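Local coordinates for lipase-specific foldase (Burkholderia glumae, PDB 2ES4), which assists the folding of the extracellular lipase during that enzyme's passage through the periplasm, at residues 242-247 with 270-275; 255-260 with 264-269; 277-282 with 313-318; 281-284 with 289-292. All coordinates share one frame; numbering follows the deposited sequence.

Overall arrangement
Helix 263-294 carries one side of interactions 1, 2 and 3 and both sides of interaction 4, so the four contacts follow a single rod. Interactions 1 and 2 have centres about 11 Å apart, and interaction 2 falls within the run of chain between the two segments of interaction 1; they touch where L243 CD1 lies 3.6 Å from I257 CD1. Interactions 3 and 4 lie further along the rod and share T281 and R282; their centres are about 10 Å apart, and F315 CZ approaches Y283 CA at 4.0 Å. The two ends of the series, interactions 2 and 4, have centres about 32 Å apart. Residues of interactions 1, 2 and 3 also border another protein chain.

Interaction 1. Residues 242-247 with 270-275; sequences DLQKAG and AQMQQD
Q244 and Q273 mark the closest backbone approach, with their CA atoms 7.7 Å apart, which leaves room for side chains between the last turn of helix 221-245 and helix 263-294. Three side chains fill it. M272 sets CG anti to its backbone N and then bends at its last torsion (chi3 77°), which carries the methyl over one face of the Q244 carboxamide. The distances indicate a face contact: CE of M272 is 3.4 Å from CD of Q244, 3.6 Å from its OE1 and 3.5 Å from its NE2, almost equal distances to all three. The side chains of M272 and Q244 cross at about a right angle. Q273 enters differently, folded at chi2 (-56°), and lays its OE1 3.4 Å from the CG methylene of Q244. The amide planes stand 74° apart, and the two glutamines meet through a methylene and a carbonyl oxygen rather than through each other's N-H; each amide is paired outside the segments. NE2 of Q273 donates to A248 O, just beyond the Schellman motif in which G247 N bonds to Q244 O at 2.8 Å. NE2 of Q244 makes a weak hydrogen bond to a polar side chain of another protein chain. Helix 250-258 completes the cluster: its M253 touches both L243 and Q273, so three consecutive helices converge here.

Interaction 2. Residues 255-260 with 264-269; sequences AQIAQT and EAAARA
I257 and A258 meet A266 in an alpha-alpha hairpin, in which helix 250-258 ends, a short turn follows, and helix 263-294 returns with its carbonyls pointing roughly the opposite way. The CA atoms of A258 and A266 are only 4.9 Å apart, a spacing that alanine at both positions allows. The A266 methyl presses against the partner backbone, its CB 3.5 Å from A258 N, and A266 CB lies 3.7 Å from A258 CB. I257 supplies the bulk. Its CG2 branch, anti to the backbone N, lies against the returning helix, 3.6 Å from A266 CA and 4.2 Å from A265 CB. The CG1 branch takes the other course: it passes A269 at 4.3 Å, measured from CG1 to A269 CB, and its end then leads off the hairpin. The side-chain to side-chain contacts are all apolar, methyls also press on backbone atoms, and four of the five touching residues are buried. Within the hairpin A269 packs on M253 as well. I257 also packs on I240 and L243 of helix 221-245, and A265 borders the backbone of another protein chain, so the hairpin is flanked by the preceding helix and by a partner molecule.

Interaction 3. Residues 277-282 with 313-318; sequences EAWQTR and QTFTAP
F315 packs against helices 263-294 and 320-328 of this all-helical fold, just where helix 300-314 gives way to loop. From CB, chi1 -58° turns the ring away from its own carbonyl and toward helix 263-294. One face is covered by its own neighbour, with T314 CG2 3.9 Å above the ring centre. Going outward, CD1 lies 3.7 Å from W279 CZ3 and 3.8 Å from R282 NH1. CE1 meets the same two groups, and CZ at the tip comes 4.1 Å from R282 O. The indole six-membered ring and the phenyl ring have centroids 5.3 Å apart and planes at 47°, an oblique pairing. R282 NH1 sits at the edge of the phenyl ring, near its plane, and forms a salt bridge with E320. Helix 320-328 covers the pair further: E320 touches both rings, and R323 makes a cation-pi contact with W279. Y286 adds an edge-to-face partner for F315. The other terminal nitrogen of R282 meets the indole at its rim and in its plane, with R282 NH2 3.6 Å from W279 CE3.

Interaction 4. Residues 281-284 with 289-292; sequences TRYQ and ERDR
Y283 and R290 both place CG anti to the backbone N (chi1 179° and 174°), and a further bend at chi3 of R290 brings its guanidinium to the tyrosine hydroxyl. The two residues are seven positions apart on helix 263-294, about two turns, and therefore share one side of it. Contact is confined to the ends of the side chains: R290 NH1 is 3.1 Å from Y283 OH and 3.9 Å from Y283 CZ. The hydroxyl lies at the edge of the guanidinium, in its plane, whereas the ring and guanidinium planes are turned 67° from each other. D328 OD1 joins both groups: it is hydrogen-bonded to Y283 OH and salt-bridged to R290 NH1. On the other side of the same guanidinium, NE and NH2 of R290 grip a single oxygen, D291 OD1, side-on at 3.0 Å and 2.9 Å. Both donors reach that oxygen from the same face of the carboxylate, while the oxygen stays in the guanidinium plane. I307 of helix 300-314 packs against R290. With two aspartates bound through different nitrogens, the rotation of the guanidinium is restrained, and its positive charge would probably favour the ionised form of both carboxylates. The hydroxyl of the buried Y283 is thereby tied through D328 to helix 320-328.

Interaction 1. Residues 242-247 with 270-275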
loop_
_atom_site.group_PDB
_atom_site.type_symbol
_atom_site.label_atom_id
_atom_site.label_comp_id
_atom_site.label_asym_id
_atom_site.label_seq_id
_atom_site.Cartn_x
_atom_site.Cartn_y
_atom_site.Cartn_z
ATOM N N ASP B 242 -7.287 22.921 3.315
ATOM C CA ASP B 242 -8.498 23.732 3.188
ATOM C C ASP B 242 -8.197 25.181 2.822
ATOM O O ASP B 242 -8.897 25.770 1.995
ATOM C CB ASP B 242 -9.328 23.692 4.473
ATOM C CG ASP B 242 -9.974 22.338 4.722
ATOM O OD1 ASP B 242 -10.298 21.622 3.746
ATOM O OD2 ASP B 242 -10.161 21.987 5.906
ATOM N N LEU B 243 -7.135 25.736 3.404
ATOM C CA LEU B 243 -6.742 27.111 3.108
ATOM C C LEU B 243 -6.256 27.252 1.670
ATOM O O LEU B 243 -6.515 28.265 1.020
ATOM C CB LEU B 243 -5.678 27.589 4.085
ATOM C CG LEU B 243 -6.224 27.925 5.468
ATOM C CD1 LEU B 243 -5.103 28.051 6.452
ATOM C CD2 LEU B 243 -7.030 29.216 5.395
ATOM N N GLN B 244 -5.611 26.205 1.159
ATOM C CA GLN B 244 -5.133 26.206 -0.223
ATOM C C GLN B 244 -6.320 26.198 -1.175
ATOM O O GLN B 244 -6.368 26.995 -2.114
ATOM C CB GLN B 244 -4.273 24.987 -0.508
ATOM C CG GLN B 244 -2.999 24.929 0.265
ATOM C CD GLN B 244 -2.211 23.689 -0.050
ATOM O OE1 GLN B 244 -1.589 23.577 -1.107
ATOM N NE2 GLN B 244 -2.197 22.760 0.886
ATOM N N LYS B 245 -7.297 25.332 -0.891
ATOM C CA LYS B 245 -8.511 25.213 -1.703
ATOM C C LYS B 245 -9.305 26.513 -1.718
ATOM O O LYS B 245 -9.968 26.834 -2.710
ATOM C CB LYS B 245 -9.402 24.087 -1.182
ATOM C CG LYS B 245 -8.852 22.697 -1.413
ATOM C CD LYS B 245 -9.818 21.631 -0.918
ATOM C CE LYS B 245 -9.303 20.225 -1.205
ATOM N NZ LYS B 245 -8.014 19.928 -0.514
ATOM N N ALA B 246 -9.200 27.272 -0.627
ATOM C CA ALA B 246 -9.882 28.555 -0.495
ATOM C C ALA B 246 -9.119 29.663 -1.220
ATOM O O ALA B 246 -9.623 30.780 -1.362
ATOM C CB ALA B 246 -10.058 28.910 0.976
ATOM N N GLY B 247 -7.905 29.344 -1.672
ATOM C CA GLY B 247 -7.077 30.305 -2.380
ATOM C C GLY B 247 -6.408 31.315 -1.471
ATOM O O GLY B 247 -6.170 32.457 -1.877
ATOM N N ALA B 270 3.133 29.052 4.865
ATOM C CA ALA B 270 3.186 30.297 4.095
ATOM C C ALA B 270 4.234 30.183 2.997
ATOM O O ALA B 270 3.982 30.586 1.860
ATOM C CB ALA B 270 3.504 31.472 4.996
ATOM N N GLN B 271 5.380 29.587 3.328
ATOM C CA GLN B 271 6.452 29.390 2.353
ATOM C C GLN B 271 5.984 28.422 1.271
ATOM O O GLN B 271 6.296 28.608 0.094
ATOM C CB GLN B 271 7.722 28.850 3.012
ATOM C CG GLN B 271 8.936 28.782 2.069
ATOM C CD GLN B 271 9.319 30.145 1.510
ATOM O OE1 GLN B 271 9.731 31.035 2.252
ATOM N NE2 GLN B 271 9.157 30.321 0.203
ATOM N N MET B 272 5.215 27.412 1.680
ATOM C CA MET B 272 4.668 26.426 0.746
ATOM C C MET B 272 3.775 27.138 -0.274
ATOM O O MET B 272 3.881 26.882 -1.478
ATOM C CB MET B 272 3.859 25.368 1.494
ATOM C CG MET B 272 3.146 24.365 0.587
ATOM S SD MET B 272 1.912 23.416 1.474
ATOM C CE MET B 272 0.623 24.626 1.571
ATOM N N GLN B 273 2.936 28.055 0.210
ATOM C CA GLN B 273 2.055 28.826 -0.669
ATOM C C GLN B 273 2.851 29.689 -1.622
ATOM O O GLN B 273 2.540 29.752 -2.815
ATOM C CB GLN B 273 1.104 29.723 0.121
ATOM C CG GLN B 273 -0.093 29.032 0.715
ATOM C CD GLN B 273 -0.942 28.293 -0.309
ATOM O OE1 GLN B 273 -0.613 27.178 -0.709
ATOM N NE2 GLN B 273 -2.049 28.898 -0.714
ATOM N N GLN B 274 3.902 30.314 -1.093
ATOM C CA GLN B 274 4.780 31.171 -1.888
ATOM C C GLN B 274 5.512 30.378 -2.967
ATOM O O GLN B 274 5.656 30.859 -4.095
ATOM C CB GLN B 274 5.791 31.897 -1.002
ATOM C CG GLN B 274 5.156 32.903 -0.088
ATOM C CD GLN B 274 6.120 33.701 0.743
ATOM O OE1 GLN B 274 6.876 33.148 1.536
ATOM N NE2 GLN B 274 6.089 35.021 0.578
ATOM N N ASP B 275 5.943 29.161 -2.625
ATOM C CA ASP B 275 6.632 28.282 -3.575
ATOM C C ASP B 275 5.676 27.883 -4.699
ATOM O O ASP B 275 6.066 27.874 -5.870
ATOM C CB ASP B 275 7.145 27.007 -2.894
ATOM C CG ASP B 275 8.263 27.265 -1.895
ATOM O OD1 ASP B 275 8.692 28.423 -1.726
ATOM O OD2 ASP B 275 8.711 26.291 -1.256
#

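Interaction 2. Residues 255-260 with 264-269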
loop_
_atom_site.group_PDB
_atom_site.type_symbol
_atom_site.label_atom_id
_atom_site.label_comp_id
_atom_site.label_asym_id
_atom_site.label_seq_id
_atom_site.Cartn_x
_atom_site.Cartn_y
_atom_site.Cartn_z
ATOM N N ALA B 255 -1.370 33.650 8.860
ATOM C CA ALA B 255 -2.241 34.153 9.925
ATOM C C ALA B 255 -3.173 33.104 10.512
ATOM O O ALA B 255 -3.209 32.914 11.732
ATOM C CB ALA B 255 -3.041 35.341 9.435
ATOM N N GLN B 256 -3.882 32.392 9.640
ATOM C CA GLN B 256 -4.811 31.363 10.077
ATOM C C GLN B 256 -4.138 30.158 10.730
ATOM O O GLN B 256 -4.603 29.661 11.760
ATOM C CB GLN B 256 -5.706 30.916 8.921
ATOM C CG GLN B 256 -6.812 29.941 9.333
ATOM C CD GLN B 256 -7.647 30.461 10.491
ATOM O OE1 GLN B 256 -8.155 31.586 10.449
ATOM N NE2 GLN B 256 -7.748 29.665 11.552
ATOM N N ILE B 257 -3.050 29.692 10.130
ATOM C CA ILE B 257 -2.329 28.552 10.676
ATOM C C ILE B 257 -1.627 28.896 11.989
ATOM O O ILE B 257 -1.556 28.059 12.890
ATOM C CB ILE B 257 -1.317 27.989 9.661
ATOM C CG1 ILE B 257 -2.040 27.444 8.431
ATOM C CG2 ILE B 257 -0.483 26.865 10.272
ATOM C CD1 ILE B 257 -2.990 26.294 8.718
ATOM N N ALA B 258 -1.144 30.130 12.102
ATOM C CA ALA B 258 -0.455 30.577 13.314
ATOM C C ALA B 258 -1.311 30.492 14.557
ATOM O O ALA B 258 -0.808 30.161 15.634
ATOM C CB ALA B 258 0.076 31.977 13.146
ATOM N N GLN B 259 -2.610 30.731 14.395
ATOM C CA GLN B 259 -3.529 30.679 15.525
ATOM C C GLN B 259 -4.171 29.320 15.766
ATOM O O GLN B 259 -5.119 29.208 16.546
ATOM C CB GLN B 259 -4.591 31.776 15.419
ATOM C CG GLN B 259 -5.488 31.690 14.201
ATOM C CD GLN B 259 -6.552 32.757 14.197
ATOM O OE1 GLN B 259 -6.256 33.947 14.318
ATOM N NE2 GLN B 259 -7.807 32.340 14.057
ATOM N N THR B 260 -3.680 28.291 15.074
ATOM C CA THR B 260 -4.198 26.940 15.246
ATOM C C THR B 260 -3.068 25.932 15.428
ATOM O O THR B 260 -3.028 25.217 16.430
ATOM C CB THR B 260 -5.096 26.510 14.086
ATOM O OG1 THR B 260 -4.410 26.676 12.838
ATOM C CG2 THR B 260 -6.405 27.310 14.063
ATOM N N GLU B 264 5.505 28.146 13.850
ATOM C CA GLU B 264 6.481 27.360 13.087
ATOM C C GLU B 264 5.828 26.714 11.875
ATOM O O GLU B 264 6.339 26.827 10.758
ATOM C CB GLU B 264 7.131 26.295 13.958
ATOM C CG GLU B 264 8.075 26.862 15.000
ATOM C CD GLU B 264 8.464 25.836 16.039
ATOM O OE1 GLU B 264 7.597 25.450 16.851
ATOM O OE2 GLU B 264 9.638 25.414 16.043
ATOM N N ALA B 265 4.674 26.085 12.097
ATOM C CA ALA B 265 3.920 25.449 11.020
ATOM C C ALA B 265 3.364 26.516 10.083
ATOM O O ALA B 265 3.306 26.313 8.869
ATOM C CB ALA B 265 2.811 24.593 11.583
ATOM N N ALA B 266 3.022 27.678 10.646
ATOM C CA ALA B 266 2.507 28.796 9.859
ATOM C C ALA B 266 3.523 29.322 8.877
ATOM O O ALA B 266 3.182 29.609 7.731
ATOM C CB ALA B 266 2.038 29.905 10.746
ATOM N N ALA B 267 4.774 29.407 9.321
ATOM C CA ALA B 267 5.857 29.889 8.472
ATOM C C ALA B 267 6.122 28.899 7.342
ATOM O O ALA B 267 6.307 29.305 6.191
ATOM C CB ALA B 267 7.115 30.113 9.285
ATOM N N ARG B 268 6.070 27.604 7.662
ATOM C CA ARG B 268 6.287 26.556 6.663
ATOM C C ARG B 268 5.155 26.523 5.640
ATOM O O ARG B 268 5.408 26.393 4.439
ATOM C CB ARG B 268 6.420 25.187 7.321
ATOM C CG ARG B 268 7.667 25.029 8.175
ATOM C CD ARG B 268 7.845 23.599 8.625
ATOM N NE ARG B 268 6.776 23.163 9.521
ATOM C CZ ARG B 268 6.866 23.110 10.851
ATOM N NH1 ARG B 268 7.987 23.467 11.465
ATOM N NH2 ARG B 268 5.846 22.648 11.562
ATOM N N ALA B 269 3.920 26.680 6.119
ATOM C CA ALA B 269 2.740 26.683 5.250
ATOM C C ALA B 269 2.714 27.902 4.334
ATOM O O ALA B 269 2.332 27.794 3.163
ATOM C CB ALA B 269 1.474 26.615 6.072
#

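Interaction 3. Residues 277-282 with 313-318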
loop_
_atom_site.group_PDB
_atom_site.type_symbol
_atom_site.label_atom_id
_atom_site.label_comp_id
_atom_site.label_asym_id
_atom_site.label_seq_id
_atom_site.Cartn_x
_atom_site.Cartn_y
_atom_site.Cartn_z
ATOM N N GLU B 277 2.953 29.561 -5.683
ATOM C CA GLU B 277 2.642 30.741 -6.482
ATOM C C GLU B 277 3.766 31.073 -7.457
ATOM O O GLU B 277 3.500 31.375 -8.623
ATOM C CB GLU B 277 2.324 31.937 -5.590
ATOM C CG GLU B 277 0.956 31.827 -4.936
ATOM C CD GLU B 277 0.566 33.051 -4.134
ATOM O OE1 GLU B 277 1.114 34.150 -4.380
ATOM O OE2 GLU B 277 -0.309 32.910 -3.253
ATOM N N ALA B 278 5.011 30.923 -7.001
ATOM C CA ALA B 278 6.185 31.186 -7.838
ATOM C C ALA B 278 6.272 30.153 -8.950
ATOM O O ALA B 278 6.588 30.495 -10.093
ATOM C CB ALA B 278 7.435 31.160 -7.020
ATOM N N TRP B 279 5.953 28.903 -8.616
ATOM C CA TRP B 279 5.956 27.825 -9.600
ATOM C C TRP B 279 4.919 28.116 -10.681
ATOM O O TRP B 279 5.216 27.996 -11.873
ATOM C CB TRP B 279 5.673 26.463 -8.938
ATOM C CG TRP B 279 5.247 25.378 -9.911
ATOM C CD1 TRP B 279 3.977 24.904 -10.102
ATOM C CD2 TRP B 279 6.079 24.694 -10.857
ATOM N NE1 TRP B 279 3.962 23.974 -11.114
ATOM C CE2 TRP B 279 5.236 23.822 -11.597
ATOM C CE3 TRP B 279 7.456 24.729 -11.157
ATOM C CZ2 TRP B 279 5.724 22.988 -12.626
ATOM C CZ3 TRP B 279 7.950 23.895 -12.183
ATOM C CH2 TRP B 279 7.078 23.035 -12.904
ATOM N N GLN B 280 3.705 28.470 -10.257
ATOM C CA GLN B 280 2.628 28.772 -11.196
ATOM C C GLN B 280 3.013 29.904 -12.135
ATOM O O GLN B 280 2.794 29.805 -13.336
ATOM C CB GLN B 280 1.339 29.118 -10.461
ATOM C CG GLN B 280 0.692 27.931 -9.759
ATOM C CD GLN B 280 -0.463 28.342 -8.863
ATOM O OE1 GLN B 280 -1.415 28.985 -9.314
ATOM N NE2 GLN B 280 -0.391 27.965 -7.589
ATOM N N THR B 281 3.665 30.932 -11.595
ATOM C CA THR B 281 4.104 32.071 -12.397
ATOM C C THR B 281 5.169 31.658 -13.414
ATOM O O THR B 281 5.096 32.044 -14.588
ATOM C CB THR B 281 4.642 33.201 -11.509
ATOM O OG1 THR B 281 3.583 33.700 -10.686
ATOM C CG2 THR B 281 5.211 34.351 -12.346
ATOM N N ARG B 282 6.144 30.871 -12.962
ATOM C CA ARG B 282 7.214 30.405 -13.839
ATOM C C ARG B 282 6.699 29.451 -14.908
ATOM O O ARG B 282 7.117 29.538 -16.065
ATOM C CB ARG B 282 8.333 29.747 -13.036
ATOM C CG ARG B 282 9.100 30.722 -12.140
ATOM C CD ARG B 282 10.262 30.059 -11.402
ATOM N NE ARG B 282 9.833 29.133 -10.349
ATOM C CZ ARG B 282 9.916 27.805 -10.420
ATOM N NH1 ARG B 282 10.406 27.215 -11.508
ATOM N NH2 ARG B 282 9.525 27.062 -9.391
ATOM N N GLN B 313 16.004 23.974 -20.414
ATOM C CA GLN B 313 16.723 25.226 -20.194
ATOM C C GLN B 313 16.023 26.139 -19.199
ATOM O O GLN B 313 16.673 26.901 -18.484
ATOM C CB GLN B 313 16.918 25.969 -21.515
ATOM C CG GLN B 313 17.650 25.166 -22.575
ATOM C CD GLN B 313 17.696 25.870 -23.915
ATOM O OE1 GLN B 313 16.673 26.325 -24.433
ATOM N NE2 GLN B 313 18.887 25.956 -24.490
ATOM N N THR B 314 14.698 26.034 -19.143
ATOM C CA THR B 314 13.875 26.862 -18.263
ATOM C C THR B 314 13.777 26.353 -16.822
ATOM O O THR B 314 13.758 27.149 -15.876
ATOM C CB THR B 314 12.443 27.006 -18.847
ATOM O OG1 THR B 314 12.524 27.515 -20.185
ATOM C CG2 THR B 314 11.593 27.952 -18.013
ATOM N N PHE B 315 13.660 25.040 -16.668
ATOM C CA PHE B 315 13.516 24.422 -15.357
ATOM C C PHE B 315 14.744 23.587 -15.062
ATOM O O PHE B 315 14.868 22.454 -15.536
ATOM C CB PHE B 315 12.263 23.549 -15.344
ATOM C CG PHE B 315 11.007 24.291 -15.666
ATOM C CD1 PHE B 315 10.417 25.142 -14.716
ATOM C CD2 PHE B 315 10.415 24.162 -16.931
ATOM C CE1 PHE B 315 9.244 25.865 -15.023
ATOM C CE2 PHE B 315 9.248 24.875 -17.248
ATOM C CZ PHE B 315 8.661 25.727 -16.296
ATOM N N THR B 316 15.662 24.161 -14.290
ATOM C CA THR B 316 16.905 23.481 -13.964
ATOM C C THR B 316 17.021 22.939 -12.548
ATOM O O THR B 316 17.995 22.254 -12.221
ATOM C CB THR B 316 18.110 24.344 -14.320
ATOM O OG1 THR B 316 18.020 25.604 -13.653
ATOM C CG2 THR B 316 18.169 24.575 -15.837
ATOM N N ALA B 317 16.045 23.262 -11.698
ATOM C CA ALA B 317 16.013 22.713 -10.339
ATOM C C ALA B 317 15.647 21.248 -10.593
ATOM O O ALA B 317 14.751 20.976 -11.404
ATOM C CB ALA B 317 14.932 23.381 -9.505
ATOM N N PRO B 318 16.364 20.291 -9.965
ATOM C CA PRO B 318 16.058 18.870 -10.179
ATOM C C PRO B 318 14.581 18.495 -10.033
ATOM O O PRO B 318 13.922 18.885 -9.067
ATOM C CB PRO B 318 16.918 18.183 -9.132
ATOM C CG PRO B 318 18.124 19.078 -9.067
ATOM C CD PRO B 318 17.502 20.440 -9.033
#

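Interaction 4. Residues 281-284 with 289-292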
loop_
_atom_site.group_PDB
_atom_site.type_symbol
_atom_site.label_atom_id
_atom_site.label_comp_id
_atom_site.label_asym_id
_atom_site.label_seq_id
_atom_site.Cartn_x
_atom_site.Cartn_y
_atom_site.Cartn_z
ATOM N N THR B 281 3.665 30.932 -11.595
ATOM C CA THR B 281 4.104 32.071 -12.397
ATOM C C THR B 281 5.169 31.658 -13.414
ATOM O O THR B 281 5.096 32.044 -14.588
ATOM C CB THR B 281 4.642 33.201 -11.509
ATOM O OG1 THR B 281 3.583 33.700 -10.686
ATOM C CG2 THR B 281 5.211 34.351 -12.346
ATOM N N ARG B 282 6.144 30.871 -12.962
ATOM C CA ARG B 282 7.214 30.405 -13.839
ATOM C C ARG B 282 6.699 29.451 -14.908
ATOM O O ARG B 282 7.117 29.538 -16.065
ATOM C CB ARG B 282 8.333 29.747 -13.036
ATOM C CG ARG B 282 9.100 30.722 -12.140
ATOM C CD ARG B 282 10.262 30.059 -11.402
ATOM N NE ARG B 282 9.833 29.133 -10.349
ATOM C CZ ARG B 282 9.916 27.805 -10.420
ATOM N NH1 ARG B 282 10.406 27.215 -11.508
ATOM N NH2 ARG B 282 9.525 27.062 -9.391
ATOM N N TYR B 283 5.758 28.580 -14.537
ATOM C CA TYR B 283 5.188 27.644 -15.493
ATOM C C TYR B 283 4.374 28.391 -16.553
ATOM O O TYR B 283 4.439 28.052 -17.738
ATOM C CB TYR B 283 4.320 26.582 -14.805
ATOM C CG TYR B 283 3.712 25.616 -15.795
ATOM C CD1 TYR B 283 4.513 24.662 -16.457
ATOM C CD2 TYR B 283 2.352 25.721 -16.160
ATOM C CE1 TYR B 283 3.975 23.838 -17.466
ATOM C CE2 TYR B 283 1.810 24.905 -17.165
ATOM C CZ TYR B 283 2.625 23.973 -17.813
ATOM O OH TYR B 283 2.083 23.179 -18.790
ATOM N N GLN B 284 3.609 29.393 -16.120
ATOM C CA GLN B 284 2.795 30.187 -17.039
ATOM C C GLN B 284 3.644 30.981 -18.033
ATOM O O GLN B 284 3.259 31.127 -19.196
ATOM C CB GLN B 284 1.858 31.119 -16.280
ATOM C CG GLN B 284 0.744 30.401 -15.531
ATOM N N GLU B 289 6.089 30.647 -23.980
ATOM C CA GLU B 289 7.233 30.338 -24.836
ATOM C C GLU B 289 7.038 29.001 -25.530
ATOM O O GLU B 289 7.416 28.833 -26.693
ATOM C CB GLU B 289 8.527 30.316 -24.020
ATOM C CG GLU B 289 9.110 31.681 -23.716
ATOM C CD GLU B 289 9.557 32.409 -24.966
ATOM O OE1 GLU B 289 8.732 33.150 -25.540
ATOM O OE2 GLU B 289 10.721 32.229 -25.387
ATOM N N ARG B 290 6.432 28.061 -24.807
ATOM C CA ARG B 290 6.129 26.730 -25.328
ATOM C C ARG B 290 5.151 26.865 -26.490
ATOM O O ARG B 290 5.323 26.226 -27.530
ATOM C CB ARG B 290 5.512 25.867 -24.231
ATOM C CG ARG B 290 5.012 24.503 -24.679
ATOM C CD ARG B 290 3.923 24.009 -23.754
ATOM N NE ARG B 290 2.746 24.874 -23.802
ATOM C CZ ARG B 290 1.862 25.011 -22.817
ATOM N NH1 ARG B 290 2.007 24.340 -21.680
ATOM N NH2 ARG B 290 0.842 25.846 -22.961
ATOM N N ASP B 291 4.153 27.727 -26.310
ATOM C CA ASP B 291 3.144 27.961 -27.340
ATOM C C ASP B 291 3.711 28.611 -28.594
ATOM O O ASP B 291 3.235 28.332 -29.697
ATOM C CB ASP B 291 1.979 28.780 -26.787
ATOM C CG ASP B 291 1.114 27.987 -25.811
ATOM O OD1 ASP B 291 1.285 26.752 -25.703
ATOM O OD2 ASP B 291 0.254 28.601 -25.150
ATOM N N ARG B 292 4.741 29.444 -28.434
ATOM C CA ARG B 292 5.371 30.082 -29.592
ATOM C C ARG B 292 6.061 29.028 -30.445
ATOM O O ARG B 292 6.014 29.095 -31.672
ATOM C CB ARG B 292 6.386 31.138 -29.184
ATOM C CG ARG B 292 5.800 32.357 -28.511
ATOM C CD ARG B 292 6.776 33.513 -28.552
ATOM N NE ARG B 292 8.164 33.080 -28.406
ATOM C CZ ARG B 292 9.200 33.898 -28.256
ATOM N NH1 ARG B 292 9.021 35.211 -28.222
ATOM N NH2 ARG B 292 10.418 33.393 -28.107
#